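Local structure of glucokinase (2QM1) at residues Asn262-Val267 / Lys300-Glu305; Leu257-Asn262 / Pro293-Ser298; Pro111-Asn116 / Leu320-Glu325; Gly74-Val79 / Tyr90-Thr95; Ile11-Thr16 / Ile35-Leu40. The protein probably phosphorylates glucose with ATP and binds zinc and magnesium ions. All coordinates share one frame; numbering follows the deposited sequence.

Contact 1: residues Asn262-Val267 / Lys300-Glu305; sequences NPDSVV and KIKLAE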
# COMPACT_ATOMS: atom_id res chain seq x y z
N ASN B 262 -6.36 -1.99 -3.35
CA ASN B 262 -7.66 -1.89 -3.98
C ASN B 262 -8.09 -0.45 -4.36
O ASN B 262 -9.19 -0.05 -4.04
CB ASN B 262 -8.75 -2.49 -3.07
CG ASN B 262 -10.08 -2.66 -3.81
OD1 ASN B 262 -10.13 -2.78 -5.06
ND2 ASN B 262 -11.15 -2.68 -3.06
N PRO B 263 -7.26 0.31 -5.05
CA PRO B 263 -7.61 1.73 -5.27
C PRO B 263 -8.72 1.84 -6.30
O PRO B 263 -9.00 0.90 -7.01
CB PRO B 263 -6.31 2.32 -5.84
CG PRO B 263 -5.75 1.16 -6.64
CD PRO B 263 -6.01 -0.06 -5.75
N ASP B 264 -9.38 2.98 -6.40
CA ASP B 264 -10.44 3.08 -7.43
C ASP B 264 -9.76 2.97 -8.80
O ASP B 264 -10.27 2.34 -9.74
CB ASP B 264 -11.22 4.36 -7.31
CG ASP B 264 -12.20 4.56 -8.46
OD1 ASP B 264 -12.09 5.60 -9.15
OD2 ASP B 264 -13.06 3.68 -8.68
N SER B 265 -8.57 3.56 -8.88
CA SER B 265 -7.77 3.44 -10.10
C SER B 265 -6.25 3.49 -9.85
O SER B 265 -5.79 4.05 -8.85
CB SER B 265 -8.18 4.54 -11.10
OG SER B 265 -7.75 5.82 -10.68
N VAL B 266 -5.53 2.85 -10.75
CA VAL B 266 -4.09 3.03 -10.99
C VAL B 266 -3.94 3.88 -12.25
O VAL B 266 -4.39 3.50 -13.34
CB VAL B 266 -3.39 1.66 -11.12
CG1 VAL B 266 -1.88 1.75 -11.50
CG2 VAL B 266 -3.60 0.85 -9.79
N VAL B 267 -3.37 5.07 -12.10
CA VAL B 267 -3.17 6.00 -13.22
C VAL B 267 -1.72 5.94 -13.72
O VAL B 267 -0.80 6.14 -12.94
CB VAL B 267 -3.53 7.46 -12.81
CG1 VAL B 267 -3.35 8.44 -14.00
CG2 VAL B 267 -4.97 7.50 -12.25
N LYS B 300 -9.53 0.11 -11.59
CA LYS B 300 -9.44 0.38 -13.04
C LYS B 300 -8.05 0.84 -13.44
O LYS B 300 -7.41 1.59 -12.69
CB LYS B 300 -10.48 1.41 -13.46
CG LYS B 300 -11.92 0.92 -13.20
CD LYS B 300 -12.96 2.00 -13.50
CE LYS B 300 -13.18 2.90 -12.28
NZ LYS B 300 -14.66 3.15 -12.20
N ILE B 301 -7.59 0.38 -14.61
CA ILE B 301 -6.28 0.83 -15.15
C ILE B 301 -6.51 2.03 -16.12
O ILE B 301 -7.15 1.88 -17.16
CB ILE B 301 -5.48 -0.31 -15.83
CG1 ILE B 301 -5.19 -1.48 -14.85
CG2 ILE B 301 -4.15 0.21 -16.41
CD1 ILE B 301 -4.66 -1.03 -13.36
N LYS B 302 -5.98 3.19 -15.74
CA LYS B 302 -6.23 4.44 -16.46
C LYS B 302 -4.92 5.07 -16.98
O LYS B 302 -3.83 4.74 -16.48
CB LYS B 302 -6.97 5.43 -15.54
CG LYS B 302 -8.30 4.91 -14.97
CD LYS B 302 -9.11 6.10 -14.46
CE LYS B 302 -10.49 5.65 -13.96
NZ LYS B 302 -11.20 6.76 -13.20
N LEU B 303 -5.04 5.93 -18.01
CA LEU B 303 -3.96 6.80 -18.46
C LEU B 303 -4.05 8.18 -17.79
O LEU B 303 -5.15 8.64 -17.45
CB LEU B 303 -4.04 7.00 -19.94
CG LEU B 303 -3.74 5.84 -20.87
CD1 LEU B 303 -4.27 6.24 -22.24
CD2 LEU B 303 -2.23 5.56 -20.89
N ALA B 304 -2.90 8.82 -17.56
CA ALA B 304 -2.91 10.18 -16.95
C ALA B 304 -3.59 11.12 -17.93
O ALA B 304 -3.41 10.96 -19.15
CB ALA B 304 -1.51 10.65 -16.72
N GLU B 305 -4.33 12.12 -17.44
CA GLU B 305 -4.94 13.10 -18.37
C GLU B 305 -4.21 14.45 -18.49
O GLU B 305 -4.39 15.16 -19.47
CB GLU B 305 -6.44 13.27 -18.07
CG GLU B 305 -7.25 11.95 -18.24
CD GLU B 305 -8.61 11.93 -17.52
OE1 GLU B 305 -9.06 12.99 -17.04
OE2 GLU B 305 -9.25 10.83 -17.45
O HOH W 1 -13.13 6.13 -11.75
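Two neighbouring parallel strands of the second mixed sheet of the actin-like ATPase fold meet here, 265-269 and the edge strand 300-303. Three backbone hydrogen bonds join them. K300 N donates to D264 O, coming from above the carbonyl plane. V266 N reaches K300 O, and K302 N reaches V266 O at 2.9 Å with an almost straight N-H...O angle of 171°. V266 and I301 lie on one face of the pair, where I301 CD1 bends back to V266 CB at 3.7 Å. S265, V267, K300 and K302 lie on the other face.

K302 runs along that second face. Its CB lies near V266 O, and CG is 3.9 Å from S265 CB. The chain is extended beyond CG, so CD and CE also pass along S265 CB. The tip NZ is hydrogen-bonded to A130 O. V267 CG1 packs on A304 CA at 3.5 Å, where the strand ends. D264 and K300 point the same way, and D264 OD2 forms a long salt bridge of 3.9 Å to K300 NZ. The other oxygen, D264 OD1, takes a hydrogen bond of 2.9 Å from a water, and that water accepts one from K302 NZ at 2.5 Å.

Contact 2: residues Leu257-Asn262 / Pro293-Ser298; sequences LGNTLN and PQVRNS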
# COMPACT_ATOMS: atom_id res chain seq x y z
N LEU B 257 -0.23 -4.12 -6.23
CA LEU B 257 -0.79 -2.89 -5.65
C LEU B 257 -2.33 -2.94 -5.57
O LEU B 257 -2.94 -2.48 -4.58
CB LEU B 257 -0.35 -1.68 -6.47
CG LEU B 257 1.14 -1.27 -6.37
CD1 LEU B 257 1.41 -0.19 -7.40
CD2 LEU B 257 1.41 -0.71 -5.05
N GLY B 258 -2.98 -3.46 -6.61
CA GLY B 258 -4.40 -3.61 -6.52
C GLY B 258 -4.83 -4.60 -5.43
O GLY B 258 -5.76 -4.31 -4.63
N ASN B 259 -4.15 -5.75 -5.39
CA ASN B 259 -4.42 -6.76 -4.38
C ASN B 259 -4.25 -6.27 -2.93
O ASN B 259 -4.93 -6.73 -2.03
CB ASN B 259 -3.51 -7.96 -4.58
CG ASN B 259 -3.82 -8.74 -5.87
OD1 ASN B 259 -4.98 -8.84 -6.30
ND2 ASN B 259 -2.78 -9.25 -6.51
N THR B 260 -3.33 -5.37 -2.71
CA THR B 260 -3.00 -4.88 -1.35
C THR B 260 -3.82 -3.64 -0.98
O THR B 260 -4.15 -3.45 0.19
CB THR B 260 -1.55 -4.42 -1.32
OG1 THR B 260 -0.72 -5.54 -1.57
CG2 THR B 260 -1.17 -3.79 0.05
N LEU B 261 -4.06 -2.77 -1.97
CA LEU B 261 -4.61 -1.42 -1.73
C LEU B 261 -6.01 -1.20 -2.34
O LEU B 261 -6.74 -0.30 -1.91
CB LEU B 261 -3.66 -0.36 -2.27
CG LEU B 261 -2.35 -0.20 -1.48
CD1 LEU B 261 -1.23 0.56 -2.22
CD2 LEU B 261 -2.68 0.44 -0.15
N ASN B 262 -6.36 -1.99 -3.35
CA ASN B 262 -7.66 -1.89 -3.98
C ASN B 262 -8.09 -0.45 -4.36
O ASN B 262 -9.19 -0.05 -4.04
CB ASN B 262 -8.75 -2.49 -3.07
CG ASN B 262 -10.08 -2.66 -3.81
OD1 ASN B 262 -10.13 -2.78 -5.06
ND2 ASN B 262 -11.15 -2.68 -3.06
N PRO B 293 -10.53 -11.81 -7.80
CA PRO B 293 -11.79 -11.31 -8.39
C PRO B 293 -12.36 -9.96 -7.88
O PRO B 293 -12.75 -9.13 -8.68
CB PRO B 293 -12.76 -12.43 -8.09
CG PRO B 293 -11.88 -13.69 -8.21
CD PRO B 293 -10.64 -13.24 -7.44
N GLN B 294 -12.43 -9.78 -6.57
CA GLN B 294 -13.00 -8.56 -6.05
C GLN B 294 -12.19 -7.32 -6.51
O GLN B 294 -12.74 -6.23 -6.70
CB GLN B 294 -13.15 -8.70 -4.53
CG GLN B 294 -14.15 -9.80 -4.08
CD GLN B 294 -13.53 -11.21 -3.79
OE1 GLN B 294 -12.58 -11.66 -4.44
NE2 GLN B 294 -14.14 -11.91 -2.83
N VAL B 295 -10.88 -7.49 -6.71
CA VAL B 295 -10.04 -6.40 -7.18
C VAL B 295 -10.16 -6.22 -8.70
O VAL B 295 -10.20 -5.10 -9.20
CB VAL B 295 -8.55 -6.57 -6.73
CG1 VAL B 295 -7.63 -5.55 -7.48
CG2 VAL B 295 -8.44 -6.47 -5.16
N ARG B 296 -10.22 -7.33 -9.41
CA ARG B 296 -10.41 -7.34 -10.87
C ARG B 296 -11.62 -6.55 -11.31
O ARG B 296 -11.61 -5.91 -12.35
CB ARG B 296 -10.73 -8.74 -11.35
CG ARG B 296 -9.66 -9.71 -11.25
CD ARG B 296 -10.27 -10.99 -11.65
NE ARG B 296 -9.50 -11.50 -12.74
CZ ARG B 296 -9.97 -12.13 -13.79
NH1 ARG B 296 -11.25 -12.34 -13.95
NH2 ARG B 296 -9.11 -12.52 -14.69
N ASN B 297 -12.68 -6.67 -10.53
CA ASN B 297 -13.98 -6.17 -10.93
C ASN B 297 -14.19 -4.80 -10.36
O ASN B 297 -15.29 -4.24 -10.46
CB ASN B 297 -15.06 -7.11 -10.42
CG ASN B 297 -14.98 -8.52 -11.05
OD1 ASN B 297 -15.22 -9.53 -10.40
ND2 ASN B 297 -14.63 -8.58 -12.29
N SER B 298 -13.15 -4.24 -9.75
CA SER B 298 -13.31 -2.90 -9.17
C SER B 298 -12.20 -1.88 -9.54
O SER B 298 -12.52 -0.80 -10.04
CB SER B 298 -13.55 -2.99 -7.66
OG SER B 298 -12.49 -3.67 -6.98
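Apolar packing carries most of this helix-end contact, and V295 is at its centre. Its CA-CB bond points at helix 237-261, where G258 has no side chain to stand between the two backbones. Both methyls of V295 therefore rest on the G258 peptide. CG1, anti to the backbone N (chi1 169°), is 3.6 Å from G258 C. CG2 is 3.5 Å from G258 O. CG1 also lies 4.1 Å from N259 N.

The polar groups mostly find partners nearby. N262 is the first residue beyond the helix and has positive phi. Its side chain slides past V295 in the opposite direction and ends beside S298. S298 OG donates to Q294 O at 2.6 Å, in the carbonyl plane, which ties the residue back onto its own short helix. G258 O, touched by V295, also accepts from N262 N at 2.7 Å. The amide of N259 is held by F290 O and F292 N.

N259 packs on H169 of the second subunit, a zinc ligand, and T260 and N262 make backbone hydrogen bonds to that subunit. The contact joins the C-terminal end of helix 237-261 to the short helix 293-296, just ahead of strands 265-269 and 300-303.

Contact 3: residues Pro111-Asn116 / Leu320-Glu325; sequences PFALDN and LQFSKE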
# COMPACT_ATOMS: atom_id res chain seq x y z
N PRO B 111 3.10 31.19 2.96
CA PRO B 111 3.17 29.82 3.50
C PRO B 111 3.55 28.79 2.42
O PRO B 111 3.14 28.92 1.26
CB PRO B 111 1.76 29.56 4.07
CG PRO B 111 0.91 30.53 3.40
CD PRO B 111 1.74 31.75 3.10
N PHE B 112 4.35 27.80 2.81
CA PHE B 112 5.02 26.88 1.89
C PHE B 112 4.81 25.43 2.34
O PHE B 112 4.89 25.15 3.54
CB PHE B 112 6.53 27.24 1.83
CG PHE B 112 7.34 26.33 0.97
CD1 PHE B 112 7.97 25.23 1.51
CD2 PHE B 112 7.38 26.53 -0.41
CE1 PHE B 112 8.70 24.38 0.71
CE2 PHE B 112 8.13 25.68 -1.22
CZ PHE B 112 8.78 24.61 -0.65
N ALA B 113 4.58 24.52 1.38
CA ALA B 113 4.51 23.12 1.66
C ALA B 113 5.25 22.39 0.55
O ALA B 113 5.34 22.87 -0.57
CB ALA B 113 3.04 22.64 1.73
N LEU B 114 5.84 21.25 0.86
CA LEU B 114 6.50 20.53 -0.22
C LEU B 114 6.28 19.06 -0.07
O LEU B 114 5.96 18.55 1.01
CB LEU B 114 8.00 20.87 -0.30
CG LEU B 114 8.99 20.13 0.62
CD1 LEU B 114 10.37 20.70 0.46
CD2 LEU B 114 8.55 20.15 2.08
N ASP B 115 6.49 18.37 -1.17
CA ASP B 115 6.30 16.92 -1.19
C ASP B 115 7.16 16.30 -2.27
O ASP B 115 7.81 17.00 -3.01
CB ASP B 115 4.80 16.50 -1.25
CG ASP B 115 4.53 15.16 -0.51
OD1 ASP B 115 5.33 14.16 -0.63
OD2 ASP B 115 3.52 15.13 0.24
N ASN B 116 7.23 15.00 -2.27
CA ASN B 116 7.97 14.29 -3.31
C ASN B 116 7.34 14.55 -4.69
O ASN B 116 6.14 14.76 -4.79
CB ASN B 116 7.97 12.81 -2.99
CG ASN B 116 8.35 11.99 -4.15
OD1 ASN B 116 9.54 11.83 -4.44
ND2 ASN B 116 7.38 11.52 -4.89
N LEU B 320 -3.44 24.55 -0.57
CA LEU B 320 -4.81 24.72 -0.07
C LEU B 320 -4.99 24.49 1.43
O LEU B 320 -6.00 24.93 2.03
CB LEU B 320 -5.76 23.84 -0.85
CG LEU B 320 -5.99 24.27 -2.31
CD1 LEU B 320 -6.59 23.09 -3.07
CD2 LEU B 320 -6.93 25.47 -2.40
N GLN B 321 -4.03 23.82 2.05
CA GLN B 321 -4.07 23.61 3.49
C GLN B 321 -3.99 24.91 4.26
O GLN B 321 -4.38 24.96 5.43
CB GLN B 321 -2.94 22.69 3.95
CG GLN B 321 -1.60 23.15 3.49
CD GLN B 321 -0.48 22.30 3.97
OE1 GLN B 321 0.21 21.66 3.18
NE2 GLN B 321 -0.27 22.28 5.27
N PHE B 322 -3.50 25.97 3.59
CA PHE B 322 -3.38 27.31 4.19
C PHE B 322 -4.55 28.26 4.04
O PHE B 322 -4.45 29.37 4.52
CB PHE B 322 -2.10 28.00 3.70
CG PHE B 322 -0.87 27.17 3.89
CD1 PHE B 322 -0.13 26.73 2.80
CD2 PHE B 322 -0.49 26.79 5.18
CE1 PHE B 322 1.01 25.93 3.00
CE2 PHE B 322 0.65 25.99 5.38
CZ PHE B 322 1.38 25.56 4.30
N SER B 323 -5.63 27.86 3.38
CA SER B 323 -6.76 28.78 3.16
C SER B 323 -7.38 29.24 4.48
O SER B 323 -7.41 28.48 5.46
CB SER B 323 -7.89 28.16 2.35
OG SER B 323 -7.45 27.31 1.34
N LYS B 324 -7.86 30.48 4.52
CA LYS B 324 -8.63 30.96 5.66
C LYS B 324 -9.89 30.07 5.65
O LYS B 324 -10.49 29.83 4.62
CB LYS B 324 -8.95 32.44 5.49
CG LYS B 324 -9.52 33.18 6.71
CD LYS B 324 -8.43 33.85 7.54
CE LYS B 324 -8.98 34.98 8.48
NZ LYS B 324 -9.66 36.12 7.74
N GLU B 325 -10.28 29.52 6.77
CA GLU B 325 -11.51 28.74 6.71
C GLU B 325 -12.64 29.61 7.24
O GLU B 325 -12.63 30.82 7.05
CB GLU B 325 -11.39 27.41 7.48
CG GLU B 325 -12.72 26.72 7.81
CD GLU B 325 -13.21 25.78 6.71
OE1 GLU B 325 -13.15 24.54 6.90
OE2 GLU B 325 -13.68 26.29 5.66
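The F322 ring is the tight part of this contact. P111 CB stands 3.5 Å from the ring centroid and only 11° off the ring normal, a CH-pi contact over the face. The two side chains slide past each other in opposite directions, and P111 CG lies 3.9 Å from F322 CB. Q321 CG lies over the opposite face of the ring, 3.7 Å above its plane. The ring is thus held between a proline from the strand side and the residue before it, Q321. Its CG is anti to the carbonyl carbon (chi1 -53°), which turns the ring toward the strand. F322 CZ then comes within 3.6 Å of F112 O, and F322 CE1 lies 4.1 Å from A113 CB.

The looser, more exposed side lies at the end of Q321. Its amide end lies near A113 CB, and no hydrogen bond crosses between the two segments. Beyond F322 the chain turns away. S323 folds back on L320 O, which accepts from both S323 N and S323 OG, the latter at 2.9 Å. K324 and E325 are exposed and make no contact with the strand.

The contact lays the chain end after helix 310-318 against the start of strand 112-116, an outermost strand of the first sheet. Strand 68-75 pairs with it, and helix 100-108 packs on F112. The strand's far end carries the magnesium ligand N116.

Contact 4: residues Gly74-Val79 / Tyr90-Thr95; sequences GTPGSV and YNLNWT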
# COMPACT_ATOMS: atom_id res chain seq x y z
N GLY B 74 6.87 20.24 -5.51
CA GLY B 74 7.32 18.89 -5.64
C GLY B 74 8.83 18.86 -5.90
O GLY B 74 9.34 19.68 -6.64
N THR B 75 9.52 17.90 -5.28
CA THR B 75 10.97 17.80 -5.37
C THR B 75 11.37 16.33 -5.50
O THR B 75 10.72 15.45 -4.91
CB THR B 75 11.66 18.36 -4.10
OG1 THR B 75 13.09 18.15 -4.19
CG2 THR B 75 11.14 17.66 -2.87
N PRO B 76 12.45 16.07 -6.22
CA PRO B 76 13.07 14.75 -6.19
C PRO B 76 13.51 14.46 -4.75
O PRO B 76 13.74 15.39 -3.98
CB PRO B 76 14.30 14.92 -7.08
CG PRO B 76 13.99 16.08 -7.94
CD PRO B 76 13.22 17.00 -7.06
N GLY B 77 13.58 13.16 -4.41
CA GLY B 77 14.02 12.66 -3.11
C GLY B 77 12.90 12.43 -2.11
O GLY B 77 11.73 12.49 -2.45
N SER B 78 13.26 12.21 -0.84
CA SER B 78 12.21 11.93 0.11
C SER B 78 11.99 13.10 1.10
O SER B 78 12.91 13.81 1.49
CB SER B 78 12.39 10.56 0.76
OG SER B 78 12.79 10.65 2.09
N VAL B 79 10.73 13.32 1.45
CA VAL B 79 10.39 14.54 2.14
C VAL B 79 9.80 14.21 3.50
O VAL B 79 8.87 13.42 3.59
CB VAL B 79 9.39 15.43 1.28
CG1 VAL B 79 8.90 16.66 2.07
CG2 VAL B 79 10.07 15.88 -0.04
N TYR B 90 19.90 12.87 -4.71
CA TYR B 90 21.31 12.77 -5.12
C TYR B 90 21.54 13.38 -6.50
O TYR B 90 22.55 14.04 -6.70
CB TYR B 90 21.86 11.33 -5.01
CG TYR B 90 22.92 11.11 -3.91
CD1 TYR B 90 22.68 11.45 -2.57
CD2 TYR B 90 24.17 10.53 -4.23
CE1 TYR B 90 23.67 11.24 -1.55
CE2 TYR B 90 25.18 10.30 -3.24
CZ TYR B 90 24.93 10.66 -1.90
OH TYR B 90 25.92 10.44 -0.96
N ASN B 91 20.56 13.20 -7.40
CA ASN B 91 20.59 13.79 -8.73
C ASN B 91 20.69 15.31 -8.75
O ASN B 91 21.01 15.90 -9.78
CB ASN B 91 19.38 13.34 -9.56
CG ASN B 91 18.03 13.63 -8.87
OD1 ASN B 91 17.81 13.27 -7.71
ND2 ASN B 91 17.13 14.26 -9.61
N LEU B 92 20.42 15.93 -7.61
CA LEU B 92 20.47 17.37 -7.48
C LEU B 92 21.80 17.81 -6.88
O LEU B 92 22.09 19.00 -6.84
CB LEU B 92 19.30 17.87 -6.62
CG LEU B 92 17.89 17.87 -7.24
CD1 LEU B 92 16.84 18.49 -6.30
CD2 LEU B 92 17.87 18.58 -8.62
N ASN B 93 22.59 16.83 -6.42
CA ASN B 93 23.81 17.07 -5.66
C ASN B 93 23.54 17.50 -4.22
O ASN B 93 24.44 17.98 -3.55
CB ASN B 93 24.74 18.14 -6.33
CG ASN B 93 25.45 17.64 -7.59
OD1 ASN B 93 25.75 16.44 -7.72
ND2 ASN B 93 25.76 18.57 -8.51
N TRP B 94 22.31 17.39 -3.75
CA TRP B 94 22.05 17.55 -2.32
C TRP B 94 22.50 16.28 -1.61
O TRP B 94 21.84 15.28 -1.73
CB TRP B 94 20.57 17.81 -2.05
CG TRP B 94 20.08 19.12 -2.61
CD1 TRP B 94 20.84 20.16 -3.06
CD2 TRP B 94 18.72 19.53 -2.77
NE1 TRP B 94 20.05 21.18 -3.50
CE2 TRP B 94 18.74 20.83 -3.33
CE3 TRP B 94 17.48 18.94 -2.48
CZ2 TRP B 94 17.57 21.54 -3.61
CZ3 TRP B 94 16.33 19.64 -2.76
CH2 TRP B 94 16.38 20.93 -3.33
N THR B 95 23.63 16.32 -0.91
CA THR B 95 24.09 15.11 -0.22
C THR B 95 23.75 15.18 1.27
O THR B 95 23.94 14.24 2.05
CB THR B 95 25.58 14.88 -0.45
OG1 THR B 95 26.30 16.07 -0.07
CG2 THR B 95 25.83 14.56 -1.92
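P76 lies against the tip of L92, the two side chains crossing at about a right angle. L92 CD1 is 4.0 Å from P76 CD and 4.1 Å from P76 CG, so one methyl spans that edge of the pyrrolidine ring. L92 CG is anti to the carbonyl carbon (chi1 -74°), which helps to bring this branch to the proline. N91 approaches the same ring, also at about a right angle. Its ND2 lies 3.9 Å from P76 CB, and OD1 is equally close. N91 CG, in the crowded position between backbone N and carbonyl carbon (chi1 55°), sets the amide against the ring. This is van der Waals contact, and no hydrogen bond links the two segments.

T75 makes the deeper part of the contact. Its OG1 is anti to the backbone N and donates to P76 O at 2.8 Å, on a lone pair in the carbonyl plane. That bond satisfies a buried hydroxyl and fixes its rotation. The same OG1 lies 3.8 Å from W94 CZ3, with the two side chains crossing obliquely. L92 CD1 also covers one face of the indole, 3.7 Å above its plane and offset toward the rim. The indole NE1 is hydrogen-bonded to G43 O.

T75 lies about 6 Å, side chain to side chain, from the magnesium ligand N116. The contact joins the turn between strands 68-75 and 78-80 to the 3-10 turn 90-92 and the loop before helix 100-108. L13 of strand 7-13 and I46 of helix 46-60 pack beside L92 and W94.

Contact 5: residues Ile11-Thr16 / Ile35-Leu40; sequences IDLGGT and IETNIL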
# COMPACT_ATOMS: atom_id res chain seq x y z
N ILE B 11 5.26 24.57 -7.75
CA ILE B 11 6.63 24.44 -8.25
C ILE B 11 6.86 22.97 -8.54
O ILE B 11 6.60 22.11 -7.68
CB ILE B 11 7.68 24.95 -7.25
CG1 ILE B 11 7.42 26.43 -6.93
CG2 ILE B 11 9.13 24.68 -7.81
CD1 ILE B 11 7.85 26.94 -5.47
N ASP B 12 7.35 22.71 -9.74
CA ASP B 12 7.73 21.39 -10.16
C ASP B 12 9.27 21.36 -10.40
O ASP B 12 9.77 21.67 -11.48
CB ASP B 12 6.87 20.98 -11.36
CG ASP B 12 7.22 19.64 -11.92
OD1 ASP B 12 8.14 19.01 -11.37
OD2 ASP B 12 6.58 19.21 -12.92
N LEU B 13 9.99 20.96 -9.35
CA LEU B 13 11.46 20.96 -9.34
C LEU B 13 11.97 19.65 -9.93
O LEU B 13 11.84 18.60 -9.29
CB LEU B 13 11.99 21.11 -7.88
CG LEU B 13 13.49 20.84 -7.65
CD1 LEU B 13 14.40 21.73 -8.52
CD2 LEU B 13 13.98 20.87 -6.14
N GLY B 14 12.55 19.70 -11.14
CA GLY B 14 13.10 18.50 -11.78
C GLY B 14 14.61 18.56 -11.96
O GLY B 14 15.20 19.61 -11.82
N GLY B 15 15.24 17.44 -12.30
CA GLY B 15 16.73 17.41 -12.42
C GLY B 15 17.34 18.37 -13.44
O GLY B 15 18.49 18.80 -13.31
N THR B 16 16.54 18.72 -14.45
CA THR B 16 16.97 19.61 -15.56
C THR B 16 16.28 20.97 -15.63
O THR B 16 16.92 21.98 -16.00
CB THR B 16 16.67 18.96 -16.92
OG1 THR B 16 16.66 17.53 -16.78
CG2 THR B 16 17.69 19.35 -17.91
N ILE B 35 12.72 27.65 -15.48
CA ILE B 35 14.16 27.95 -15.57
C ILE B 35 14.92 26.62 -15.55
O ILE B 35 14.34 25.57 -15.20
CB ILE B 35 14.69 28.81 -14.38
CG1 ILE B 35 14.65 27.99 -13.06
CG2 ILE B 35 13.94 30.18 -14.32
CD1 ILE B 35 14.72 28.75 -11.77
N GLU B 36 16.21 26.67 -15.89
CA GLU B 36 17.11 25.52 -15.76
C GLU B 36 17.35 25.21 -14.29
O GLU B 36 17.35 26.10 -13.45
CB GLU B 36 18.48 25.76 -16.43
CG GLU B 36 18.41 26.41 -17.80
CD GLU B 36 19.77 26.44 -18.54
OE1 GLU B 36 20.68 27.23 -18.14
OE2 GLU B 36 19.91 25.67 -19.54
N THR B 37 17.63 23.96 -14.01
CA THR B 37 18.01 23.57 -12.67
C THR B 37 19.54 23.64 -12.63
O THR B 37 20.18 22.88 -13.32
CB THR B 37 17.50 22.14 -12.38
OG1 THR B 37 16.12 22.02 -12.79
CG2 THR B 37 17.64 21.78 -10.88
N ASN B 38 20.09 24.58 -11.84
CA ASN B 38 21.54 24.67 -11.60
C ASN B 38 21.97 23.73 -10.48
O ASN B 38 21.73 24.02 -9.31
CB ASN B 38 21.93 26.12 -11.26
CG ASN B 38 23.45 26.33 -11.19
OD1 ASN B 38 24.22 25.45 -11.52
ND2 ASN B 38 23.86 27.49 -10.75
N ILE B 39 22.61 22.62 -10.84
CA ILE B 39 23.07 21.63 -9.85
C ILE B 39 24.54 21.78 -9.37
O ILE B 39 25.02 20.98 -8.53
CB ILE B 39 22.78 20.16 -10.31
CG1 ILE B 39 23.69 19.73 -11.47
CG2 ILE B 39 21.28 19.96 -10.66
CD1 ILE B 39 24.08 18.26 -11.45
N LEU B 40 25.21 22.80 -9.88
CA LEU B 40 26.62 23.08 -9.59
C LEU B 40 26.81 23.53 -8.15
O LEU B 40 25.93 24.18 -7.58
CB LEU B 40 27.15 24.17 -10.53
CG LEU B 40 27.38 23.88 -12.02
CD1 LEU B 40 27.48 25.19 -12.76
CD2 LEU B 40 28.62 23.03 -12.27
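The backbones of residues 13-16 and 35-39 run 78° apart and come closest at T16 and T37, whose CA atoms are 5.0 Å apart. One backbone hydrogen bond spans the crossing. T37 N donates to T16 O at 2.9 Å, with an N-H...O angle of 162°. The donor stands well above the carbonyl plane. E36 CA adds a weak CA-H...O contact to the same oxygen.

T37 carries the side-chain part. Its OG1 is anti to the carbonyl carbon and beside the backbone N (chi1 -47°), so hydroxyl and amide of one residue both grip the 14-16 turn. T37 OG1 donates to G14 O at 2.8 Å, again from above the carbonyl plane. T37 CB lies 3.6 Å from G15 O. The methyl T37 CG2 turns to the inner side and meets L13 CD1 at 4.0 Å, the two side chains crossing at about a right angle. I39 CG2 touches G15 O at the outer margin, also at 4.0 Å. Further on, N38 OD1 accepts from L40 N in an Asx turn.

L13 is packed on I18, M73 and I46, so the methyl of T37 joins the edge of a core between sheet and helix. The segment 11-16 reads IDLGGT. A glycine-rich turn between the first two strands is the phosphate-binding hairpin of the actin-like ATPase fold, consistent with a role here in ATP binding.

How the contacts relate
Contacts 3, 4 and 5 each reach the first five-stranded sheet, contact 1 lies in the second, with contact 2 at the helix ends beside it. Contact 5 closes first along the chain, then contact 4. Contacts 1 and 2 cross each other and are nested inside the loop closed by contact 3. Strands 7-13, 68-75 and 112-116 are neighbours, so G74 N bonds to I11 O and T75 N to D115 O. Contacts 4 and 5 are centred 11 Å apart, contacts 2 and 5 about 37 Å. Contacts 1 and 2 share N262 and touch the second subunit. They all sample both sheets of the actin-like ATPase fold, with magnesium ligand N116 in contact 3 and near contact 4.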